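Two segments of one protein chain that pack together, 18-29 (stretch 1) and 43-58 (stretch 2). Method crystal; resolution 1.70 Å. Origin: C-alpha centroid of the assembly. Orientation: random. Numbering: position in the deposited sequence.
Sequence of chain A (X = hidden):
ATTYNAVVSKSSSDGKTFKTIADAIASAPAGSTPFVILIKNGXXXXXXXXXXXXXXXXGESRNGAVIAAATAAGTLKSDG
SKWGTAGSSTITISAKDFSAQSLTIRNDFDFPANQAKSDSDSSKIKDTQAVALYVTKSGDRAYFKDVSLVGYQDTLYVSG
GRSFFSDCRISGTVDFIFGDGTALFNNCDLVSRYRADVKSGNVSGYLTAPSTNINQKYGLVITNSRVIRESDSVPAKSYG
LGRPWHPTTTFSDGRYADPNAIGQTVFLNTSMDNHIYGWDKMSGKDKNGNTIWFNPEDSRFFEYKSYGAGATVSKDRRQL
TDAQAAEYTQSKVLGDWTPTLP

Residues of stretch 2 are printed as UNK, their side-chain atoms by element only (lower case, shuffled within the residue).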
ATOM      1  N   PHE A  18      21.338  -5.837 -18.233  1.00 30.40           N
ATOM      2  CA  PHE A  18      21.403  -4.481 -17.680  1.00 28.53           C
ATOM      3  C   PHE A  18      21.846  -4.517 -16.222  1.00 27.25           C
ATOM      4  O   PHE A  18      21.529  -5.460 -15.497  1.00 26.95           O
ATOM      5  CB  PHE A  18      20.040  -3.790 -17.777  1.00 28.56           C
ATOM      6  CG  PHE A  18      19.640  -3.419 -19.174  1.00 28.54           C
ATOM      7  CD1 PHE A  18      18.943  -4.319 -19.977  1.00 28.56           C
ATOM      8  CD2 PHE A  18      19.956  -2.166 -19.690  1.00 28.49           C
ATOM      9  CE1 PHE A  18      18.571  -3.977 -21.274  1.00 28.56           C
ATOM     10  CE2 PHE A  18      19.590  -1.816 -20.985  1.00 28.79           C
ATOM     11  CZ  PHE A  18      18.896  -2.724 -21.777  1.00 28.63           C
ATOM     12  N   LYS A  19      22.572  -3.484 -15.799  1.00 25.65           N
ATOM     13  CA  LYS A  19      23.054  -3.394 -14.420  1.00 24.37           C
ATOM     14  C   LYS A  19      21.984  -2.856 -13.471  1.00 22.79           C
ATOM     15  O   LYS A  19      21.925  -3.254 -12.305  1.00 22.81           O
ATOM     16  CB  LYS A  19      24.312  -2.527 -14.338  1.00 24.40           C
ATOM     17  CG  LYS A  19      25.552  -3.160 -14.960  1.00 25.21           C
ATOM     18  CD  LYS A  19      26.792  -2.288 -14.776  1.00 25.81           C
ATOM     19  CE  LYS A  19      27.320  -2.339 -13.342  1.00 27.86           C
ATOM     20  NZ  LYS A  19      28.571  -1.538 -13.176  1.00 28.80           N
ATOM     21  N   THR A  20      21.154  -1.945 -13.972  1.00 21.00           N
ATOM     22  CA  THR A  20      20.077  -1.350 -13.173  1.00 19.16           C
ATOM     23  C   THR A  20      18.709  -1.546 -13.822  1.00 18.21           C
ATOM     24  O   THR A  20      18.596  -1.623 -15.047  1.00 17.72           O
ATOM     25  CB  THR A  20      20.287   0.169 -12.912  1.00 19.27           C
ATOM     26  OG1 THR A  20      19.942   0.921 -14.082  1.00 18.29           O
ATOM     27  CG2 THR A  20      21.728   0.481 -12.485  1.00 18.92           C
ATOM     28  N   ILE A  21      17.673  -1.610 -12.985  1.00 17.09           N
ATOM     29  CA  ILE A  21      16.290  -1.747 -13.451  1.00 16.23           C
ATOM     30  C   ILE A  21      15.840  -0.499 -14.213  1.00 16.05           C
ATOM     31  O   ILE A  21      15.164  -0.601 -15.237  1.00 15.98           O
ATOM     32  CB  ILE A  21      15.315  -2.045 -12.278  1.00 16.09           C
ATOM     33  CG1 ILE A  21      15.777  -3.280 -11.498  1.00 14.98           C
ATOM     34  CG2 ILE A  21      13.889  -2.258 -12.790  1.00 15.32           C
ATOM     35  CD1 ILE A  21      15.162  -3.387 -10.100  1.00 14.65           C
ATOM     36  N   ALA A  22      16.224   0.673 -13.714  1.00 15.93           N
ATOM     37  CA  ALA A  22      15.931   1.942 -14.384  1.00 16.01           C
ATOM     38  C   ALA A  22      16.427   1.974 -15.832  1.00 16.12           C
ATOM     39  O   ALA A  22      15.719   2.457 -16.717  1.00 16.07           O
ATOM     40  CB  ALA A  22      16.515   3.105 -13.599  1.00 15.96           C
ATOM     41  N   ASP A  23      17.640   1.465 -16.058  1.00 16.40           N
ATOM     42  CA  ASP A  23      18.213   1.399 -17.404  1.00 16.77           C
ATOM     43  C   ASP A  23      17.426   0.455 -18.315  1.00 16.90           C
ATOM     44  O   ASP A  23      17.174   0.789 -19.475  1.00 17.05           O
ATOM     45  CB  ASP A  23      19.692   0.999 -17.361  1.00 16.91           C
ATOM     46  CG  ASP A  23      20.585   2.100 -16.801  1.00 17.29           C
ATOM     47  OD1 ASP A  23      20.144   3.268 -16.722  1.00 18.55           O
ATOM     48  OD2 ASP A  23      21.739   1.795 -16.441  1.00 19.21           O
ATOM     49  N   ALA A  24      17.037  -0.704 -17.782  1.00 16.81           N
ATOM     50  CA  ALA A  24      16.242  -1.683 -18.539  1.00 16.98           C
ATOM     51  C   ALA A  24      14.878  -1.116 -18.935  1.00 17.10           C
ATOM     52  O   ALA A  24      14.430  -1.290 -20.071  1.00 17.10           O
ATOM     53  CB  ALA A  24      16.082  -2.977 -17.748  1.00 16.89           C
ATOM     54  N   ILE A  25      14.227  -0.427 -17.997  1.00 17.30           N
ATOM     55  CA  ILE A  25      12.936   0.213 -18.254  1.00 17.74           C
ATOM     56  C   ILE A  25      13.049   1.320 -19.305  1.00 18.39           C
ATOM     57  O   ILE A  25      12.219   1.420 -20.210  1.00 18.28           O
ATOM     58  CB  ILE A  25      12.311   0.787 -16.964  1.00 17.65           C
ATOM     59  CG1 ILE A  25      11.973  -0.346 -15.989  1.00 17.17           C
ATOM     60  CG2 ILE A  25      11.062   1.607 -17.289  1.00 17.38           C
ATOM     61  CD1 ILE A  25      11.604   0.113 -14.598  1.00 17.16           C
ATOM     62  N   ALA A  26      14.087   2.144 -19.174  1.00 19.04           N
ATOM     63  CA  ALA A  26      14.342   3.221 -20.124  1.00 19.98           C
ATOM     64  C   ALA A  26      14.618   2.701 -21.536  1.00 20.28           C
ATOM     65  O   ALA A  26      14.246   3.349 -22.518  1.00 20.95           O
ATOM     66  CB  ALA A  26      15.490   4.085 -19.633  1.00 19.91           C
ATOM     67  N   SER A  27      15.247   1.527 -21.624  1.00 20.95           N
ATOM     68  CA  SER A  27      15.597   0.885 -22.900  1.00 21.35           C
ATOM     69  C   SER A  27      14.388   0.535 -23.778  1.00 21.66           C
ATOM     70  O   SER A  27      14.538   0.344 -24.987  1.00 22.02           O
ATOM     71  CB  SER A  27      16.426  -0.377 -22.646  1.00 21.47           C
ATOM     72  OG  SER A  27      15.595  -1.496 -22.382  1.00 22.00           O
ATOM     73  N   ALA A  28      13.206   0.451 -23.165  1.00 21.84           N
ATOM     74  CA  ALA A  28      11.982   0.050 -23.866  1.00 21.84           C
ATOM     75  C   ALA A  28      11.604   1.039 -24.964  1.00 21.93           C
ATOM     76  O   ALA A  28      11.635   2.253 -24.732  1.00 21.88           O
ATOM     77  CB  ALA A  28      10.832  -0.098 -22.879  1.00 21.82           C
ATOM     78  N   PRO A  29      11.233   0.528 -26.158  1.00 22.00           N
ATOM     79  CA  PRO A  29      10.808   1.433 -27.223  1.00 21.98           C
ATOM     80  C   PRO A  29       9.570   2.221 -26.804  1.00 21.83           C
ATOM     81  O   PRO A  29       8.728   1.705 -26.057  1.00 21.69           O
ATOM     82  CB  PRO A  29      10.479   0.488 -28.386  1.00 22.06           C
ATOM     83  CG  PRO A  29      10.244  -0.846 -27.759  1.00 22.33           C
ATOM     84  CD  PRO A  29      11.170  -0.886 -26.578  1.00 21.97           C
ATOM     85  N   UNK A  43      19.741  -7.092  -4.525  1.00 12.87           N
ATOM     86  CA  UNK A  43      19.108  -5.912  -3.939  1.00 12.66           C
ATOM     87  C   UNK A  43      19.475  -4.710  -4.801  1.00 12.57           C
ATOM     88  O   UNK A  43      20.646  -4.311  -4.884  1.00 12.88           O
ATOM     89  c   UNK A  43      19.529  -5.685  -2.460  1.00 12.70           C
ATOM     90  c   UNK A  43      18.886  -4.423  -1.895  1.00 13.23           C
ATOM     91  c   UNK A  43      19.158  -6.888  -1.608  1.00 12.97           C
ATOM     92  N   UNK A  44      18.464  -4.153  -5.451  1.00 11.95           N
ATOM     93  CA  UNK A  44      18.635  -3.020  -6.349  1.00 11.67           C
ATOM     94  C   UNK A  44      18.222  -1.740  -5.639  1.00 11.84           C
ATOM     95  O   UNK A  44      17.036  -1.509  -5.383  1.00 11.46           O
ATOM     96  c   UNK A  44      18.289  -4.512  -8.361  1.00 11.57           C
ATOM     97  c   UNK A  44      19.151  -6.837  -9.660  1.00 11.83           C
ATOM     98  c   UNK A  44      17.847  -3.252  -7.642  1.00 11.83           C
ATOM     99  c   UNK A  44      17.794  -5.767  -7.992  1.00 11.24           C
ATOM    100  c   UNK A  44      19.235  -4.452  -9.388  1.00 11.97           C
ATOM    101  o   UNK A  44      19.578  -7.973 -10.314  1.00 12.77           O
ATOM    102  c   UNK A  44      18.219  -6.931  -8.638  1.00 11.79           C
ATOM    103  c   UNK A  44      19.663  -5.607 -10.035  1.00 11.61           C
ATOM    104  N   UNK A  45      19.218  -0.927  -5.290  1.00 11.78           N
ATOM    105  CA  UNK A  45      18.971   0.331  -4.585  1.00 12.00           C
ATOM    106  C   UNK A  45      18.575   1.423  -5.576  1.00 11.76           C
ATOM    107  O   UNK A  45      19.408   2.223  -6.026  1.00 11.54           O
ATOM    108  c   UNK A  45      20.193   0.729  -3.745  1.00 12.43           C
ATOM    109  o   UNK A  45      20.937   2.759  -2.705  1.00 16.58           O
ATOM    110  c   UNK A  45      19.983   2.017  -2.956  1.00 13.99           C
ATOM    111  n   UNK A  45      18.742   2.283  -2.549  1.00 14.68           N
ATOM    112  N   UNK A  46      17.292   1.426  -5.921  1.00 11.36           N
ATOM    113  CA  UNK A  46      16.769   2.280  -6.975  1.00 11.15           C
ATOM    114  C   UNK A  46      15.403   2.820  -6.602  1.00 11.00           C
ATOM    115  O   UNK A  46      14.645   2.174  -5.870  1.00 10.91           O
ATOM    116  c   UNK A  46      16.643   1.495  -8.283  1.00 11.29           C
ATOM    117  c   UNK A  46      17.788   0.291 -10.165  1.00 11.94           C
ATOM    118  c   UNK A  46      17.946   0.924  -8.805  1.00 11.89           C
ATOM    119  o   UNK A  46      18.234  -0.863 -10.334  1.00 12.11           O
ATOM    120  o   UNK A  46      17.228   0.959 -11.058  1.00 13.13           O
ATOM    121  N   UNK A  47      15.107   4.007  -7.114  1.00 10.80           N
ATOM    122  CA  UNK A  47      13.765   4.560  -7.089  1.00 11.17           C
ATOM    123  C   UNK A  47      13.283   4.667  -8.534  1.00 11.44           C
ATOM    124  O   UNK A  47      14.024   5.133  -9.416  1.00 11.55           O
ATOM    125  c   UNK A  47      12.252   8.694  -3.915  1.00 15.99           C
ATOM    126  n   UNK A  47      13.017   9.784  -3.921  1.00 15.86           N
ATOM    127  c   UNK A  47      13.759   5.920  -6.404  1.00 11.32           C
ATOM    128  n   UNK A  47      10.947   8.812  -3.742  1.00 15.72           N
ATOM    129  c   UNK A  47      14.371   5.888  -5.007  1.00 12.46           C
ATOM    130  c   UNK A  47      14.189   7.210  -4.299  1.00 14.55           C
ATOM    131  n   UNK A  47      12.776   7.487  -4.092  1.00 15.23           N
ATOM    132  N   UNK A  48      12.055   4.216  -8.772  1.00 11.20           N
ATOM    133  CA  UNK A  48      11.523   4.101 -10.127  1.00 11.20           C
ATOM    134  C   UNK A  48      10.189   4.811 -10.286  1.00 11.14           C
ATOM    135  O   UNK A  48       9.344   4.771  -9.390  1.00 10.69           O
ATOM    136  c   UNK A  48      13.679   2.033 -11.324  1.00 12.79           C
ATOM    137  c   UNK A  48      12.571   1.701 -10.332  1.00 11.76           C
ATOM    138  c   UNK A  48      12.146   0.242 -10.448  1.00 12.32           C
ATOM    139  c   UNK A  48      11.362   2.626 -10.513  1.00 11.21           C
ATOM    140  N   UNK A  49      10.007   5.453 -11.438  1.00 11.12           N
ATOM    141  CA  UNK A  49       8.715   6.011 -11.822  1.00 11.60           C
ATOM    142  C   UNK A  49       8.353   5.425 -13.177  1.00 11.92           C
ATOM    143  O   UNK A  49       9.088   5.589 -14.154  1.00 12.06           O
ATOM    144  c   UNK A  49       7.357   8.098 -12.279  1.00 11.80           C
ATOM    145  c   UNK A  49       8.728   7.553 -11.872  1.00 11.69           C
ATOM    146  o   UNK A  49       9.072   8.060 -10.579  1.00 11.91           O
ATOM    147  N   UNK A  50       7.230   4.718 -13.214  1.00 12.02           N
ATOM    148  CA  UNK A  50       6.791   4.012 -14.414  1.00 12.29           C
ATOM    149  C   UNK A  50       5.774   4.853 -15.169  1.00 12.42           C
ATOM    150  O   UNK A  50       4.685   5.117 -14.664  1.00 12.29           O
ATOM    151  c   UNK A  50       5.639   1.931 -15.319  1.00 12.08           C
ATOM    152  c   UNK A  50       7.142   1.757 -13.252  1.00 13.37           C
ATOM    153  c   UNK A  50       6.166   2.630 -14.062  1.00 12.45           C
ATOM    154  c   UNK A  50       8.551   1.674 -13.792  1.00 15.21           C
ATOM    155  N   UNK A  51       6.132   5.271 -16.382  1.00 12.85           N
ATOM    156  CA  UNK A  51       5.259   6.118 -17.192  1.00 13.54           C
ATOM    157  C   UNK A  51       4.905   5.460 -18.518  1.00 13.84           C
ATOM    158  O   UNK A  51       4.110   6.001 -19.289  1.00 14.81           O
ATOM    159  c   UNK A  51       6.087   8.279 -16.174  1.00 13.81           C
ATOM    160  o   UNK A  51       7.154   7.321 -18.131  1.00 14.26           O
ATOM    161  c   UNK A  51       5.893   7.500 -17.475  1.00 13.45           C
ATOM    162  N   UNK A  52       5.505   4.305 -18.783  1.00 13.87           N
ATOM    163  CA  UNK A  52       5.223   3.556 -19.996  1.00 13.86           C
ATOM    164  C   UNK A  52       4.138   2.518 -19.748  1.00 13.47           C
ATOM    165  O   UNK A  52       4.237   1.699 -18.830  1.00 13.56           O
ATOM    166  n   UNK A  52       6.541  -0.399 -25.390  1.00 18.06           N
ATOM    167  c   UNK A  52       6.324   2.374 -21.959  1.00 14.96           C
ATOM    168  n   UNK A  52       7.327   0.933 -23.689  1.00 16.29           N
ATOM    169  c   UNK A  52       6.530  -0.046 -24.112  1.00 17.26           C
ATOM    170  c   UNK A  52       7.413   1.395 -22.305  1.00 16.26           C
ATOM    171  c   UNK A  52       6.478   2.871 -20.526  1.00 14.09           C
ATOM    172  n   UNK A  52       5.715  -0.672 -23.267  1.00 16.15           N
ATOM    173  N   UNK A  53       3.108   2.565 -20.589  1.00 13.15           N
ATOM    174  CA  UNK A  53       2.022   1.591 -20.550  1.00 12.49           C
ATOM    175  C   UNK A  53       2.500   0.194 -20.925  1.00 12.03           C
ATOM    176  O   UNK A  53       3.425   0.045 -21.730  1.00 11.76           O
ATOM    177  n   UNK A  53      -0.379   4.007 -22.015  1.00 14.89           N
ATOM    178  c   UNK A  53       0.184   3.285 -21.053  1.00 12.94           C
ATOM    179  o   UNK A  53       0.125   3.608 -19.864  1.00 13.53           O
ATOM    180  c   UNK A  53       0.895   2.012 -21.499  1.00 12.84           C
ATOM    181  N   UNK A  54       1.863  -0.825 -20.341  1.00 11.36           N
ATOM    182  CA  UNK A  54       2.109  -2.224 -20.706  1.00 11.08           C
ATOM    183  C   UNK A  54       3.534  -2.689 -20.379  1.00 10.90           C
ATOM    184  O   UNK A  54       4.136  -3.476 -21.118  1.00 10.87           O
ATOM    185  c   UNK A  54       1.218  -3.816 -22.504  1.00 11.38           C
ATOM    186  c   UNK A  54       1.780  -2.434 -22.197  1.00 11.21           C
ATOM    187  n   UNK A  54       0.823  -4.009 -23.759  1.00 11.21           N
ATOM    188  o   UNK A  54       1.138  -4.696 -21.644  1.00 11.25           O
ATOM    189  N   UNK A  55       4.074  -2.174 -19.272  1.00 10.57           N
ATOM    190  CA  UNK A  55       5.386  -2.589 -18.773  1.00 10.84           C
ATOM    191  C   UNK A  55       5.210  -3.628 -17.680  1.00 10.58           C
ATOM    192  O   UNK A  55       4.299  -3.508 -16.850  1.00 10.24           O
ATOM    193  c   UNK A  55       7.519  -1.743 -17.570  1.00 12.55           C
ATOM    194  c   UNK A  55       6.180  -1.393 -18.238  1.00 11.32           C
ATOM    195  c   UNK A  55       8.030  -0.594 -16.733  1.00 14.14           C
ATOM    196  c   UNK A  55       8.557  -2.184 -18.604  1.00 14.50           C
ATOM    197  N   UNK A  56       6.081  -4.636 -17.690  1.00 10.25           N
ATOM    198  CA  UNK A  56       5.965  -5.799 -16.802  1.00 10.32           C
ATOM    199  C   UNK A  56       7.319  -6.219 -16.243  1.00 10.52           C
ATOM    200  O   UNK A  56       8.275  -6.438 -16.994  1.00 10.52           O
ATOM    201  n   UNK A  56       2.490  -5.819 -19.621  1.00  9.16           N
ATOM    202  c   UNK A  56       5.289  -6.956 -17.540  1.00 10.14           C
ATOM    203  c   UNK A  56       4.035  -6.551 -18.247  1.00  9.85           C
ATOM    204  c   UNK A  56       1.893  -6.102 -18.476  1.00  9.31           C
ATOM    205  n   UNK A  56       2.805  -6.525 -17.624  1.00  9.02           N
ATOM    206  c   UNK A  56       3.829  -6.096 -19.505  1.00  9.39           C
ATOM    207  N   UNK A  57       7.390  -6.303 -14.917  1.00 10.50           N
ATOM    208  CA  UNK A  57       8.600  -6.726 -14.220  1.00 10.43           C
ATOM    209  C   UNK A  57       8.373  -8.102 -13.621  1.00 10.79           C
ATOM    210  O   UNK A  57       7.325  -8.354 -13.033  1.00 10.49           O
ATOM    211  c   UNK A  57       9.105  -4.243 -13.477  1.00  9.88           C
ATOM    212  c   UNK A  57      10.159  -4.031 -14.575  1.00 10.50           C
ATOM    213  c   UNK A  57       9.447  -3.409 -12.248  1.00  9.93           C
ATOM    214  c   UNK A  57       8.976  -5.729 -13.115  1.00 10.19           C
ATOM    215  N   UNK A  58       9.353  -8.988 -13.795  1.00 11.35           N
ATOM    216  CA  UNK A  58       9.324 -10.322 -13.204  1.00 12.48           C
ATOM    217  C   UNK A  58      10.645 -10.594 -12.498  1.00 12.14           C
ATOM    218  O   UNK A  58      11.691 -10.661 -13.143  1.00 12.37           O
ATOM    219  c   UNK A  58       8.433 -15.214 -14.256  1.00 17.92           C
ATOM    220  n   UNK A  58       7.974 -16.187 -15.298  1.00 20.47           N
ATOM    221  c   UNK A  58       8.567 -13.803 -14.818  1.00 15.85           C
ATOM    222  c   UNK A  58       8.860 -12.793 -13.715  1.00 13.95           C
ATOM    223  c   UNK A  58       9.067 -11.392 -14.277  1.00 12.48           C
TER

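Position 43 carries three carbons, one bearing the other two, and lies out of reach of stretch 1: Val43. At 44 a carbon leads to a six-carbon ring bearing one oxygen, which makes it Tyr44; Tyr44 CB lies 3.6 Å from Ile21 CD1, and Lys19 O sits at the ring edge, 4.0 Å from Tyr44 CE2. Position 45 has two carbons, the second holding an oxygen and a nitrogen, and makes no contact: Asn45.

Three carbons in a row at 46 end in two oxygens, a carboxylate that meets the start of the helix; this is Glu46. Ile21 N donates to Glu46 OE2 (2.8 Å) and Ala22 N to Glu46 OE1 (2.9 Å). Amides in the first turn have no helical carbonyl before them to bind, and the carboxylate serves two of them.

At 47, three carbons, a nitrogen and a carbon with two more nitrogens identify Arg47, whose CA-to-CB bond points away from stretch 1. Position 48 has four carbons forked at the second, and is Leu48: Leu48 CD1 lies 3.8 Å from Ile21 CG2 and Leu48 CD2 3.8 Å from Ala22 CB. Position 49, one carbon bearing an oxygen and a carbon, is Thr49, its CA-to-CB bond directed away from stretch 1. Four carbons at 50 fork at the first, with one arm two carbons long, giving Ile50; its CA-to-CB bond runs sideways, yet Ile50 CD1 comes within 3.5 Å of Ile25 CD1. Position 51, one carbon bearing an oxygen and a carbon, makes no contact: Thr51.

Position 52 has three carbons, a nitrogen and a carbon holding two nitrogens, and approaches the end of stretch 1. It is Arg52; Arg52 NE and NH2 both donate to Pro29 O, at 2.9 and 3.1 Å, and Ala28 CB lies 3.7 Å from Arg52 NE. Positions 53 and 54 each have two carbons ending in an oxygen and a nitrogen, and neither reaches stretch 1: Asn53 and Asn54.

Position 55, four carbons forked at the second, is Leu55, with CD2 3.8 Å from Ile25 CG2. At 56 one carbon leads to a five-membered ring of three carbons and two nitrogens, out of reach: His56. The four carbons at 57 fork at the second: Leu57, with CD2 4.3 Å from Ile25 CG1. Position 58, four carbons in a row ending in nitrogen, is also remote: Lys58.

Ile21 and Ile25, one helical turn apart, pack against the leucines, Ile25 also against Ile50, while Glu46 holds the helix start and Arg52 the carbonyl of Pro29. Together the stretches bury 598 Å².

Stretch 2 43-58: VYNERLTITRNNLHLK
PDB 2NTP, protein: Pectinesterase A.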